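Local coordinates for periplasmic binding protein (Thermotoga lettingae TMO, PDB 4RY8) that binds 5-methylthioribose in the cleft between its two lobes, probably as the solute-binding component of a sugar uptake transporter, at residues A51-D56 against V61-N66; N66-R71 against K90-R95; P112-D117 against G259-R264; A130-G135 against K226-D231; Q238-I241 against P246-A249. One frame throughout, in Å; residues are numbered along the deposited sequence.

Overall arrangement
Contacts 1, 2 and 3 lie in one lobe of the protein, contacts 4 and 5 in the other. Contacts 1 and 2 share N66 and helix 57-69, touch where A51 meets F67, and have centres about 13 Å apart. Contact 3 reaches the same parallel sheet as contact 1 and joins segments 142 residues apart in sequence. Contacts 4 and 5 follow one another inside the loop that contact 3 closes; their strands, 226-230 and 247-252, are neighbours in the second sheet. Contacts 3 and 4, with centres about 27 Å apart, bring Q116 and D231 from the two lobes to the same 5-methylthioribose, consistent with a binding protein closed around its ligand, and both touch the second subunit.

Contact 1 of 5, residues A51-D56 against V61-N66; sequences ATAHGD and VTMIEN
A53 O accepts a backbone hydrogen bond of 3.2 Å from D56 N, closing a tight type I' turn just where M63 of the following helix packs on A53. H54 and G55 hold the two central positions with positive phi, and glycine suits its place because a side chain would collide with the carbonyl O of H54 at these backbone angles. D56 then N-caps the helix, OD1 accepting a bond from R59 N. M63 carries the contact. Its CG stands beside the backbone N, anti to the carbonyl carbon (chi1 -67°), and the extended chain beyond drives the sulfur between two alanines: SD is 4.0 Å from A51 CB and 3.9 Å from A53 CB. Small methyls fit here, since they let the thioether approach the backbone itself. The terminal CE ends 3.3 Å from T52 O, a close van der Waals approach. T52 points its own side chain away from the helix, where OG1 is hydrogen-bonded to R22 NH1 on the adjoining strand 17-22. A strand whose outgoing turn leads into a helix packed back on it is a beta-alpha unit, here at the edge strand 47-52 of the parallel Rossmann-like sheet of a periplasmic binding protein lobe.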
# COMPACT_ATOMS: atom_id res chain seq x y z
N ALA C 51 18.30 26.84 -5.61
CA ALA C 51 19.22 27.02 -4.48
C ALA C 51 19.22 25.70 -3.74
O ALA C 51 18.18 25.06 -3.61
CB ALA C 51 18.74 28.15 -3.59
N THR C 52 20.38 25.24 -3.30
CA THR C 52 20.44 23.94 -2.66
C THR C 52 21.24 24.15 -1.41
O THR C 52 22.31 24.73 -1.46
CB THR C 52 21.08 22.87 -3.59
OG1 THR C 52 20.35 22.80 -4.83
CG2 THR C 52 21.14 21.51 -2.95
N ALA C 53 20.72 23.68 -0.30
CA ALA C 53 21.36 23.90 0.99
C ALA C 53 22.37 22.84 1.47
O ALA C 53 23.10 23.07 2.46
CB ALA C 53 20.31 24.15 2.06
N HIS C 54 22.42 21.71 0.79
CA HIS C 54 23.30 20.57 1.13
C HIS C 54 23.31 20.25 2.61
O HIS C 54 24.35 20.12 3.24
CB HIS C 54 24.71 20.84 0.63
CG HIS C 54 24.74 21.41 -0.75
ND1 HIS C 54 24.46 20.66 -1.87
CD2 HIS C 54 25.03 22.66 -1.19
CE1 HIS C 54 24.59 21.41 -2.95
NE2 HIS C 54 24.91 22.63 -2.56
N GLY C 55 22.12 20.15 3.18
CA GLY C 55 21.95 19.59 4.48
C GLY C 55 21.99 20.62 5.59
O GLY C 55 21.78 20.27 6.74
N ASP C 56 22.23 21.89 5.28
CA ASP C 56 22.34 22.93 6.32
C ASP C 56 21.01 23.70 6.47
O ASP C 56 20.67 24.58 5.65
CB ASP C 56 23.49 23.87 5.96
CG ASP C 56 23.86 24.84 7.11
OD1 ASP C 56 22.96 25.48 7.68
OD2 ASP C 56 25.05 24.99 7.40
N VAL C 61 16.83 28.18 5.40
CA VAL C 61 16.02 29.32 5.81
C VAL C 61 16.43 30.64 5.14
O VAL C 61 15.56 31.36 4.64
CB VAL C 61 16.09 29.48 7.35
CG1 VAL C 61 15.50 30.81 7.84
CG2 VAL C 61 15.40 28.31 8.02
N THR C 62 17.73 30.96 5.13
CA THR C 62 18.23 32.16 4.41
C THR C 62 17.95 32.12 2.90
O THR C 62 17.66 33.14 2.28
CB THR C 62 19.77 32.38 4.58
OG1 THR C 62 20.50 31.56 3.66
CG2 THR C 62 20.23 32.07 5.97
N MET C 63 18.04 30.94 2.29
CA MET C 63 17.72 30.83 0.86
C MET C 63 16.25 31.14 0.60
O MET C 63 15.91 31.81 -0.38
CB MET C 63 18.10 29.44 0.31
CG MET C 63 19.60 29.18 0.29
SD MET C 63 20.15 27.48 0.04
CE MET C 63 21.87 27.80 -0.34
N ILE C 64 15.37 30.67 1.47
CA ILE C 64 13.94 30.87 1.27
C ILE C 64 13.65 32.35 1.42
O ILE C 64 13.01 32.97 0.59
CB ILE C 64 13.09 30.02 2.24
CG1 ILE C 64 13.17 28.54 1.83
CG2 ILE C 64 11.64 30.50 2.26
CD1 ILE C 64 12.73 27.57 2.89
N GLU C 65 14.19 32.91 2.48
CA GLU C 65 14.15 34.34 2.74
C GLU C 65 14.70 35.18 1.57
O GLU C 65 14.09 36.20 1.23
CB GLU C 65 14.87 34.58 4.08
CG GLU C 65 15.53 35.90 4.34
CD GLU C 65 16.49 35.77 5.53
OE1 GLU C 65 17.49 36.52 5.56
OE2 GLU C 65 16.27 34.90 6.41
N ASN C 66 15.80 34.77 0.94
CA ASN C 66 16.30 35.53 -0.23
C ASN C 66 15.21 35.55 -1.29
O ASN C 66 14.95 36.58 -1.88
CB ASN C 66 17.58 34.93 -0.84
CG ASN C 66 18.77 34.98 0.12
OD1 ASN C 66 19.77 34.27 -0.06
ND2 ASN C 66 18.66 35.81 1.15

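Contact 2 of 5, residues N66-R71 against K90-R95; sequences NFITQR and KEALDR
I68 of helix 57-69 meets A92 of helix 82-94 in a helix-helix contact between successive beta-alpha units of one lobe. Their CA atoms are only 6.1 Å apart, an approach made possible by the small side chain of A92. The isoleucine lays its longer branch against that methyl: CD1 lies 3.9 Å and CG1 4.0 Å from A92 CB. Beta-branching gives I68 a second surface. With CG1 beside the backbone N (chi1 -71°), CG2 stands anti to that nitrogen and faces the outer margin of the contact, where it comes 4.1 Å from E91 OE2 and 4.5 Å from R95 CG. Isoleucine and glutamate cross obliquely, the glutamate, its chain extended, bringing OE2 alongside the methyl, while its other oxygen, OE1, is bound in a salt bridge to K88 NZ. R95 offers only its aliphatic CG, and its guanidinium points off from I68. An alanine in place of I68 would probably leave the A92 methyl without its mate and open a gap between the two helices. Just beyond, helix 57-69 ends in a Schellman motif at R71, which has positive phi and whose N is bonded to I68 O at 2.7 Å. On the inner side of the same helix, F67 packs on strands 17-22 and 47-52, while L93 on helix 82-94 turns to the loop residues D108, R110 and V111; the contact thus lies on the outside of the lobe, over its parallel sheet.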
# COMPACT_ATOMS: atom_id res chain seq x y z
N ASN C 66 15.80 34.77 0.94
CA ASN C 66 16.30 35.53 -0.23
C ASN C 66 15.21 35.55 -1.29
O ASN C 66 14.95 36.58 -1.88
CB ASN C 66 17.58 34.93 -0.84
CG ASN C 66 18.77 34.98 0.12
OD1 ASN C 66 19.77 34.27 -0.06
ND2 ASN C 66 18.66 35.81 1.15
N PHE C 67 14.57 34.40 -1.52
CA PHE C 67 13.54 34.35 -2.56
C PHE C 67 12.29 35.15 -2.20
O PHE C 67 11.63 35.72 -3.09
CB PHE C 67 13.24 32.90 -2.96
CG PHE C 67 14.36 32.26 -3.72
CD1 PHE C 67 14.87 32.86 -4.87
CD2 PHE C 67 14.93 31.07 -3.29
CE1 PHE C 67 15.91 32.29 -5.57
CE2 PHE C 67 15.98 30.49 -3.99
CZ PHE C 67 16.47 31.11 -5.12
N ILE C 68 11.98 35.22 -0.90
CA ILE C 68 10.86 36.07 -0.42
C ILE C 68 11.14 37.53 -0.75
O ILE C 68 10.33 38.21 -1.40
CB ILE C 68 10.57 35.88 1.08
CG1 ILE C 68 9.93 34.51 1.31
CG2 ILE C 68 9.61 36.95 1.57
CD1 ILE C 68 9.82 34.05 2.75
N THR C 69 12.32 38.00 -0.33
CA THR C 69 12.78 39.36 -0.63
C THR C 69 12.72 39.67 -2.12
O THR C 69 12.22 40.72 -2.51
CB THR C 69 14.22 39.54 -0.14
OG1 THR C 69 14.24 39.29 1.26
CG2 THR C 69 14.72 40.96 -0.43
N GLN C 70 13.21 38.75 -2.95
CA GLN C 70 13.12 38.91 -4.41
C GLN C 70 11.66 38.88 -4.94
O GLN C 70 11.43 39.14 -6.14
CB GLN C 70 13.95 37.83 -5.11
CG GLN C 70 15.45 37.89 -4.80
CD GLN C 70 16.20 36.68 -5.35
OE1 GLN C 70 15.81 36.14 -6.39
NE2 GLN C 70 17.25 36.24 -4.64
N ARG C 71 10.70 38.54 -4.07
CA ARG C 71 9.29 38.42 -4.45
C ARG C 71 9.15 37.58 -5.73
O ARG C 71 8.58 38.03 -6.72
CB ARG C 71 8.61 39.78 -4.69
CG ARG C 71 8.99 40.92 -3.75
CD ARG C 71 8.92 42.24 -4.52
NE ARG C 71 9.05 43.42 -3.67
CZ ARG C 71 9.05 44.68 -4.13
NH1 ARG C 71 8.92 44.92 -5.43
NH2 ARG C 71 9.17 45.70 -3.28
N LYS C 90 4.92 30.35 6.01
CA LYS C 90 3.75 31.17 6.31
C LYS C 90 3.96 32.60 5.87
O LYS C 90 3.05 33.21 5.29
CB LYS C 90 3.41 31.15 7.79
CG LYS C 90 2.99 29.79 8.30
CD LYS C 90 1.55 29.42 7.96
CE LYS C 90 1.07 28.34 8.93
NZ LYS C 90 -0.25 27.74 8.57
N GLU C 91 5.15 33.16 6.15
CA GLU C 91 5.48 34.49 5.68
C GLU C 91 5.32 34.62 4.17
O GLU C 91 4.66 35.55 3.68
CB GLU C 91 6.91 34.84 6.05
CG GLU C 91 7.30 36.23 5.60
CD GLU C 91 8.65 36.66 6.13
OE1 GLU C 91 9.20 35.98 7.03
OE2 GLU C 91 9.17 37.68 5.62
N ALA C 92 5.94 33.69 3.45
CA ALA C 92 5.84 33.66 2.01
C ALA C 92 4.39 33.70 1.54
O ALA C 92 4.03 34.54 0.73
CB ALA C 92 6.56 32.45 1.46
N LEU C 93 3.56 32.80 2.07
CA LEU C 93 2.12 32.76 1.77
C LEU C 93 1.41 34.09 2.00
O LEU C 93 0.63 34.53 1.15
CB LEU C 93 1.44 31.66 2.58
CG LEU C 93 1.86 30.23 2.28
CD1 LEU C 93 1.33 29.31 3.36
CD2 LEU C 93 1.41 29.83 0.89
N ASP C 94 1.71 34.75 3.12
CA ASP C 94 1.14 36.04 3.40
C ASP C 94 1.54 37.14 2.41
O ASP C 94 0.79 38.09 2.19
CB ASP C 94 1.56 36.53 4.80
CG ASP C 94 0.93 35.73 5.91
OD1 ASP C 94 -0.03 34.96 5.66
OD2 ASP C 94 1.40 35.89 7.04
N ARG C 95 2.75 37.05 1.87
CA ARG C 95 3.24 38.01 0.88
C ARG C 95 2.69 37.71 -0.52
O ARG C 95 2.95 38.47 -1.46
CB ARG C 95 4.78 38.03 0.83
CG ARG C 95 5.47 38.55 2.10
CD ARG C 95 5.34 40.06 2.24
NE ARG C 95 4.10 40.44 2.92
CZ ARG C 95 3.37 41.53 2.68
NH1 ARG C 95 3.73 42.41 1.73
NH2 ARG C 95 2.26 41.75 3.38

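Contact 3 of 5, residues P112-D117 against G259-R264; sequences PEIEQD and GRLAVR. With SR1 (5-S-methyl-5-thio-alpha-D-ribofuranose), chain G.
Strand 113-115 runs beneath helix 255-270, their backbones nearest at I114 and A262, whose CA atoms are 7.3 Å apart. I114 fills that interval with both of its branches. CG1 lies beside the backbone N and CG2 anti to it (chi1 -57°), which turns CG1 toward the helix, and the extended chi2 (170°) carries CD1 on to A262, 3.6 Å from its CA and 4.0 Å from its CB. A small residue suits this point, since a bulkier one would probably crowd CD1. The second branch meets L261 tip to tip, CG2 of I114 standing 3.9 Å from CD2 of L261, and the leucine CG is a further 4.0 Å neighbour of I114 CD1. All three residues are buried, and their contact is purely apolar. The pairing is a helix laid on a parallel sheet, with a crossover characteristic of periplasmic binding proteins: helix 255-270 follows strand 247-252 of the other lobe, so the chain has crossed between lobes to reach this sheet. Just past the C-terminal end of the strand, Q116 sends its side chain into the ligand pocket. Extended beyond CG, it presents NE2 to O2 of 5-methylthioribose in a hydrogen bond of 3.0 Å with an N-H...O angle of 158°. Its OE1 is bonded to T253 OG1, which should keep the amide from flipping and hold its NH2 toward the sugar. D117, next along, N-caps helix 118-132 through OD1 to L120 N, and its OD2 forms a salt bridge with K127 of the second subunit.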
# COMPACT_ATOMS: atom_id res chain seq x y z
N PRO C 112 -0.03 22.59 -1.75
CA PRO C 112 -0.01 21.24 -2.17
C PRO C 112 1.27 20.55 -1.81
O PRO C 112 2.36 21.19 -1.83
CB PRO C 112 -0.17 21.32 -3.70
CG PRO C 112 -0.50 22.72 -4.01
CD PRO C 112 -0.07 23.55 -2.86
N GLU C 113 1.14 19.28 -1.47
CA GLU C 113 2.24 18.42 -1.17
C GLU C 113 2.39 17.31 -2.23
O GLU C 113 1.52 16.45 -2.40
CB GLU C 113 2.05 17.79 0.20
CG GLU C 113 2.00 18.76 1.35
CD GLU C 113 1.68 18.05 2.65
OE1 GLU C 113 1.99 16.83 2.79
OE2 GLU C 113 1.12 18.70 3.58
N ILE C 114 3.51 17.36 -2.95
CA ILE C 114 3.93 16.30 -3.88
C ILE C 114 4.73 15.23 -3.13
O ILE C 114 5.65 15.54 -2.37
CB ILE C 114 4.76 16.87 -5.06
CG1 ILE C 114 3.96 17.96 -5.79
CG2 ILE C 114 5.14 15.77 -6.02
CD1 ILE C 114 4.72 18.78 -6.82
N GLU C 115 4.37 13.97 -3.30
CA GLU C 115 5.25 12.90 -2.90
C GLU C 115 5.07 11.69 -3.75
O GLU C 115 4.15 11.65 -4.59
CB GLU C 115 4.99 12.50 -1.45
CG GLU C 115 3.54 12.17 -1.16
CD GLU C 115 3.41 11.32 0.08
OE1 GLU C 115 3.11 11.88 1.17
OE2 GLU C 115 3.65 10.11 -0.04
N GLN C 116 5.93 10.70 -3.53
CA GLN C 116 5.88 9.48 -4.32
C GLN C 116 5.06 8.36 -3.70
O GLN C 116 5.31 7.17 -3.99
CB GLN C 116 7.27 9.00 -4.54
CG GLN C 116 8.13 10.02 -5.23
CD GLN C 116 9.57 9.65 -5.22
OE1 GLN C 116 10.10 9.14 -6.20
NE2 GLN C 116 10.23 9.90 -4.13
N ASP C 117 4.07 8.76 -2.90
CA ASP C 117 3.24 7.83 -2.13
C ASP C 117 4.20 7.02 -1.31
O ASP C 117 4.35 5.82 -1.49
CB ASP C 117 2.30 6.96 -2.98
CG ASP C 117 1.19 6.34 -2.17
OD1 ASP C 117 1.30 6.27 -0.92
OD2 ASP C 117 0.18 5.95 -2.75
N GLY C 259 10.13 15.87 -11.04
CA GLY C 259 10.66 17.22 -11.12
C GLY C 259 9.89 18.11 -12.07
O GLY C 259 9.63 19.25 -11.75
N ARG C 260 9.55 17.61 -13.26
CA ARG C 260 8.62 18.30 -14.12
C ARG C 260 7.33 18.64 -13.39
O ARG C 260 6.91 19.79 -13.39
CB ARG C 260 8.33 17.48 -15.39
CG ARG C 260 9.53 17.43 -16.34
CD ARG C 260 9.35 16.44 -17.48
NE ARG C 260 8.26 16.84 -18.34
CZ ARG C 260 8.33 17.76 -19.30
NH1 ARG C 260 9.46 18.41 -19.56
NH2 ARG C 260 7.24 18.02 -20.03
N LEU C 261 6.73 17.65 -12.73
CA LEU C 261 5.50 17.88 -11.98
C LEU C 261 5.62 19.06 -10.98
O LEU C 261 4.71 19.89 -10.84
CB LEU C 261 5.08 16.59 -11.22
CG LEU C 261 3.93 16.76 -10.21
CD1 LEU C 261 2.69 17.36 -10.88
CD2 LEU C 261 3.56 15.45 -9.54
N ALA C 262 6.75 19.12 -10.30
CA ALA C 262 6.90 20.15 -9.27
C ALA C 262 6.86 21.54 -9.88
O ALA C 262 6.28 22.44 -9.29
CB ALA C 262 8.19 19.94 -8.46
N VAL C 263 7.44 21.69 -11.08
CA VAL C 263 7.45 22.99 -11.73
C VAL C 263 6.06 23.32 -12.25
O VAL C 263 5.60 24.46 -12.09
CB VAL C 263 8.52 23.07 -12.83
CG1 VAL C 263 8.32 24.28 -13.74
CG2 VAL C 263 9.89 23.09 -12.17
N ARG C 264 5.41 22.32 -12.86
CA ARG C 264 4.05 22.46 -13.38
C ARG C 264 3.11 22.91 -12.33
O ARG C 264 2.27 23.73 -12.60
CB ARG C 264 3.47 21.15 -13.91
CG ARG C 264 3.62 20.98 -15.38
CD ARG C 264 2.51 20.12 -15.97
NE ARG C 264 2.29 18.83 -15.31
CZ ARG C 264 3.16 17.82 -15.29
NH1 ARG C 264 4.36 17.92 -15.85
NH2 ARG C 264 2.80 16.69 -14.72
CS SR1 G . 17.57 11.90 1.82
S SR1 G . 15.85 11.68 1.41
C5 SR1 G . 16.18 10.62 -0.02
C4 SR1 G . 14.88 10.20 -0.70
O4 SR1 G . 14.22 11.37 -1.05
C1 SR1 G . 13.63 11.27 -2.37
O1 SR1 G . 12.26 11.36 -2.22
C2 SR1 G . 14.01 9.93 -2.99
O2 SR1 G . 12.94 8.97 -3.22
C3 SR1 G . 15.03 9.41 -1.99
O3 SR1 G . 14.84 8.02 -1.77

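Contact 4 of 5, residues A130-G135 against K226-D231; sequences AVDFAG and KVYSVD. With SR1 (5-S-methyl-5-thio-alpha-D-ribofuranose), chain G.
Y228 CE1 lies at the edge of the F133 ring, in its plane, 3.9 Å from F133 CE1, and K226 CB lies near the same plane at 4.0 Å from F133 CZ, so the F133 edge fits against the strand. At the edge of the tyrosine ring, in its plane, lies D132 OD2. Y228 OH donates a hydrogen bond of 2.7 Å to this oxygen, which uses its anti lone pair; carboxylate and ring are turned 60° apart. The carboxylate can reach the hydroxyl because D132 CG leans beside the backbone N (chi1 -82°). The backbone itself sets D132 CB close to the same hydroxyl, 3.1 Å from Y228 OH. Tyrosine suits the position by supplying a flat apolar body under the helix and a polar end at the more exposed margin. K226 NZ stays 5.1 Å from D132 OD2, too far for a salt bridge, though its charge may favour the ionised carboxylate. Immediately after D132 the helix closes in a Schellman motif: A134 has positive phi and G135 N returns to A130 O at 2.8 Å. At the far end of the strand, D231 grips the ligand with both oxygens, OD1 taking 5-methylthioribose O2 at 2.7 Å and OD2 taking O3 at 2.5 Å. Strand 226-230 lies between 200-203 and 247-252 in its sheet; helix 118-132 covers one side, with I125 and L129 on Y228, and helix 206-219 packs on V227 and S229.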
# COMPACT_ATOMS: atom_id res chain seq x y z
N ALA C 130 9.73 -9.61 2.57
CA ALA C 130 9.09 -10.58 3.47
C ALA C 130 8.65 -11.81 2.77
O ALA C 130 8.98 -12.89 3.15
CB ALA C 130 7.92 -9.91 4.17
N VAL C 131 7.90 -11.61 1.71
CA VAL C 131 7.45 -12.68 0.85
C VAL C 131 8.62 -13.48 0.16
O VAL C 131 8.56 -14.72 0.07
CB VAL C 131 6.45 -12.11 -0.19
CG1 VAL C 131 6.13 -13.13 -1.28
CG2 VAL C 131 5.20 -11.66 0.52
N ASP C 132 9.63 -12.80 -0.37
CA ASP C 132 10.75 -13.50 -0.95
C ASP C 132 11.44 -14.41 0.02
O ASP C 132 11.97 -15.43 -0.37
CB ASP C 132 11.78 -12.52 -1.49
CG ASP C 132 11.43 -12.01 -2.88
OD1 ASP C 132 10.33 -12.33 -3.38
OD2 ASP C 132 12.28 -11.29 -3.46
N PHE C 133 11.47 -14.03 1.29
CA PHE C 133 12.06 -14.86 2.31
C PHE C 133 11.04 -15.74 3.07
O PHE C 133 11.39 -16.33 4.10
CB PHE C 133 12.82 -13.93 3.30
CG PHE C 133 14.17 -13.52 2.80
CD1 PHE C 133 14.31 -12.44 1.95
CD2 PHE C 133 15.31 -14.25 3.16
CE1 PHE C 133 15.55 -12.06 1.49
CE2 PHE C 133 16.55 -13.88 2.70
CZ PHE C 133 16.67 -12.79 1.85
N ALA C 134 9.81 -15.88 2.57
CA ALA C 134 8.75 -16.62 3.29
C ALA C 134 8.69 -16.22 4.77
O ALA C 134 8.50 -17.08 5.60
CB ALA C 134 8.90 -18.13 3.19
N GLY C 135 8.84 -14.93 5.05
CA GLY C 135 8.71 -14.37 6.41
C GLY C 135 9.81 -14.67 7.42
O GLY C 135 9.63 -14.34 8.61
N LYS C 226 20.48 -10.61 -0.35
CA LYS C 226 19.53 -10.07 -1.31
C LYS C 226 19.21 -8.66 -0.87
O LYS C 226 19.00 -8.42 0.30
CB LYS C 226 18.28 -10.96 -1.36
CG LYS C 226 18.52 -12.27 -2.10
CD LYS C 226 17.21 -12.82 -2.60
CE LYS C 226 17.34 -14.27 -3.02
NZ LYS C 226 16.03 -14.73 -3.58
N VAL C 227 19.26 -7.72 -1.80
CA VAL C 227 19.10 -6.31 -1.48
C VAL C 227 17.83 -5.76 -2.10
O VAL C 227 17.56 -6.01 -3.25
CB VAL C 227 20.31 -5.47 -1.95
CG1 VAL C 227 20.16 -4.02 -1.47
CG2 VAL C 227 21.60 -6.10 -1.44
N TYR C 228 17.06 -5.05 -1.28
CA TYR C 228 15.80 -4.42 -1.63
C TYR C 228 15.99 -2.93 -1.38
O TYR C 228 16.49 -2.53 -0.32
CB TYR C 228 14.64 -4.99 -0.75
CG TYR C 228 14.49 -6.50 -0.98
CD1 TYR C 228 15.38 -7.41 -0.40
CD2 TYR C 228 13.52 -7.01 -1.83
CE1 TYR C 228 15.28 -8.77 -0.62
CE2 TYR C 228 13.43 -8.38 -2.06
CZ TYR C 228 14.31 -9.24 -1.47
OH TYR C 228 14.24 -10.57 -1.68
N SER C 229 15.62 -2.09 -2.36
CA SER C 229 15.77 -0.65 -2.22
C SER C 229 14.54 0.14 -2.68
O SER C 229 13.51 -0.40 -3.07
CB SER C 229 16.99 -0.20 -3.00
OG SER C 229 16.68 -0.37 -4.40
N VAL C 230 14.68 1.44 -2.59
CA VAL C 230 13.80 2.36 -3.20
C VAL C 230 14.59 3.15 -4.25
O VAL C 230 15.82 3.33 -4.12
CB VAL C 230 13.25 3.29 -2.09
CG1 VAL C 230 12.32 4.33 -2.62
CG2 VAL C 230 12.51 2.48 -1.08
N ASP C 231 13.85 3.71 -5.20
CA ASP C 231 14.35 4.58 -6.26
C ASP C 231 14.89 3.75 -7.41
O ASP C 231 15.31 2.63 -7.25
CB ASP C 231 15.40 5.64 -5.84
CG ASP C 231 14.93 6.50 -4.68
OD1 ASP C 231 13.77 6.94 -4.72
OD2 ASP C 231 15.72 6.71 -3.72
CS SR1 G . 17.57 11.90 1.82
S SR1 G . 15.85 11.68 1.41
C5 SR1 G . 16.18 10.62 -0.02
C4 SR1 G . 14.88 10.20 -0.70
O4 SR1 G . 14.22 11.37 -1.05
C1 SR1 G . 13.63 11.27 -2.37
O1 SR1 G . 12.26 11.36 -2.22
C2 SR1 G . 14.01 9.93 -2.99
O2 SR1 G . 12.94 8.97 -3.22
C3 SR1 G . 15.03 9.41 -1.99
O3 SR1 G . 14.84 8.02 -1.77

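Contact 5 of 5, residues Q238-I241 against P246-A249; sequences QMMI and PWVA
M240 meets W247 by a CH-pi contact and a Met-aromatic contact on one face of the indole. CG of M240 stands 3.7 Å from the centroid of the five-membered ring, 21° off its normal, and SD follows at 4.2 Å from the same centroid, only 8° off. The polarisable thioether and the unbranched chain of methionine suit a broad aromatic face. Plain apolar contacts widen the patch: M239 CB touches W247 CZ3 at 3.9 Å, and M240, bent at chi3 (76°), drops its CE to within 3.9 Å of A249 CA. These pairs lie within the beta-alpha-beta unit of strand 226-230, helix 234-240 and strand 247-252, where the tryptophan at the start of the second strand fills the interval beneath the last turn of the helix. An alanine at W247 would probably leave M240 without the aromatic face beneath its sulfur and open a large gap between helix and sheet. Polar bonds run to neighbours: W247 NE1 is hydrogen-bonded to S229 OG on strand 226-230, which should help hold the indole in its rotation, whereas W247 O is buried without a partner. The hydroxyl of S245, in the connecting loop, is bonded to both M239 O and W247 N.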
# COMPACT_ATOMS: atom_id res chain seq x y z
N GLN C 238 21.87 -0.36 -14.15
CA GLN C 238 23.16 -0.94 -14.57
C GLN C 238 23.71 -1.79 -13.47
O GLN C 238 24.23 -2.87 -13.70
CB GLN C 238 24.22 0.15 -14.81
CG GLN C 238 24.00 0.98 -16.05
CD GLN C 238 24.73 2.32 -15.97
OE1 GLN C 238 25.41 2.65 -14.99
NE2 GLN C 238 24.59 3.10 -17.02
N MET C 239 23.63 -1.28 -12.25
CA MET C 239 24.10 -2.05 -11.16
C MET C 239 23.21 -3.27 -10.80
O MET C 239 23.72 -4.24 -10.23
CB MET C 239 24.25 -1.14 -9.93
CG MET C 239 25.36 -0.11 -10.00
SD MET C 239 25.52 0.76 -8.40
CE MET C 239 25.74 -0.64 -7.33
N MET C 240 21.90 -3.22 -11.10
CA MET C 240 21.00 -4.35 -10.85
C MET C 240 21.24 -5.48 -11.87
O MET C 240 21.17 -6.65 -11.54
CB MET C 240 19.53 -3.92 -10.89
CG MET C 240 19.08 -3.08 -9.67
SD MET C 240 17.41 -2.37 -9.66
CE MET C 240 16.48 -3.85 -9.29
N ILE C 241 21.56 -5.13 -13.09
CA ILE C 241 21.62 -6.17 -14.13
C ILE C 241 22.96 -6.88 -14.24
O ILE C 241 23.12 -7.80 -15.05
CB ILE C 241 21.17 -5.63 -15.50
CG1 ILE C 241 22.18 -4.62 -16.07
CG2 ILE C 241 19.78 -5.02 -15.36
CD1 ILE C 241 21.83 -4.14 -17.46
N PRO C 246 23.53 -8.95 -6.09
CA PRO C 246 22.57 -9.24 -5.03
C PRO C 246 21.37 -8.27 -5.02
O PRO C 246 20.46 -8.43 -4.21
CB PRO C 246 23.40 -9.03 -3.76
CG PRO C 246 24.33 -7.91 -4.14
CD PRO C 246 24.69 -8.20 -5.61
N TRP C 247 21.36 -7.29 -5.92
CA TRP C 247 20.29 -6.28 -5.91
C TRP C 247 19.06 -6.81 -6.63
O TRP C 247 19.02 -6.83 -7.87
CB TRP C 247 20.80 -5.00 -6.54
CG TRP C 247 19.98 -3.74 -6.20
CD1 TRP C 247 18.74 -3.67 -5.66
CD2 TRP C 247 20.38 -2.40 -6.47
NE1 TRP C 247 18.35 -2.35 -5.52
CE2 TRP C 247 19.35 -1.55 -6.01
CE3 TRP C 247 21.53 -1.83 -7.01
CZ2 TRP C 247 19.42 -0.19 -6.14
CZ3 TRP C 247 21.61 -0.45 -7.09
CH2 TRP C 247 20.57 0.35 -6.67
N VAL C 248 18.05 -7.26 -5.89
CA VAL C 248 16.94 -8.03 -6.55
C VAL C 248 15.65 -7.26 -6.90
O VAL C 248 14.94 -7.62 -7.83
CB VAL C 248 16.61 -9.35 -5.81
CG1 VAL C 248 17.82 -10.28 -5.82
CG2 VAL C 248 16.17 -9.10 -4.42
N ALA C 249 15.38 -6.18 -6.18
CA ALA C 249 14.22 -5.36 -6.44
C ALA C 249 14.38 -3.96 -5.86
O ALA C 249 15.10 -3.75 -4.87
CB ALA C 249 12.97 -6.01 -5.85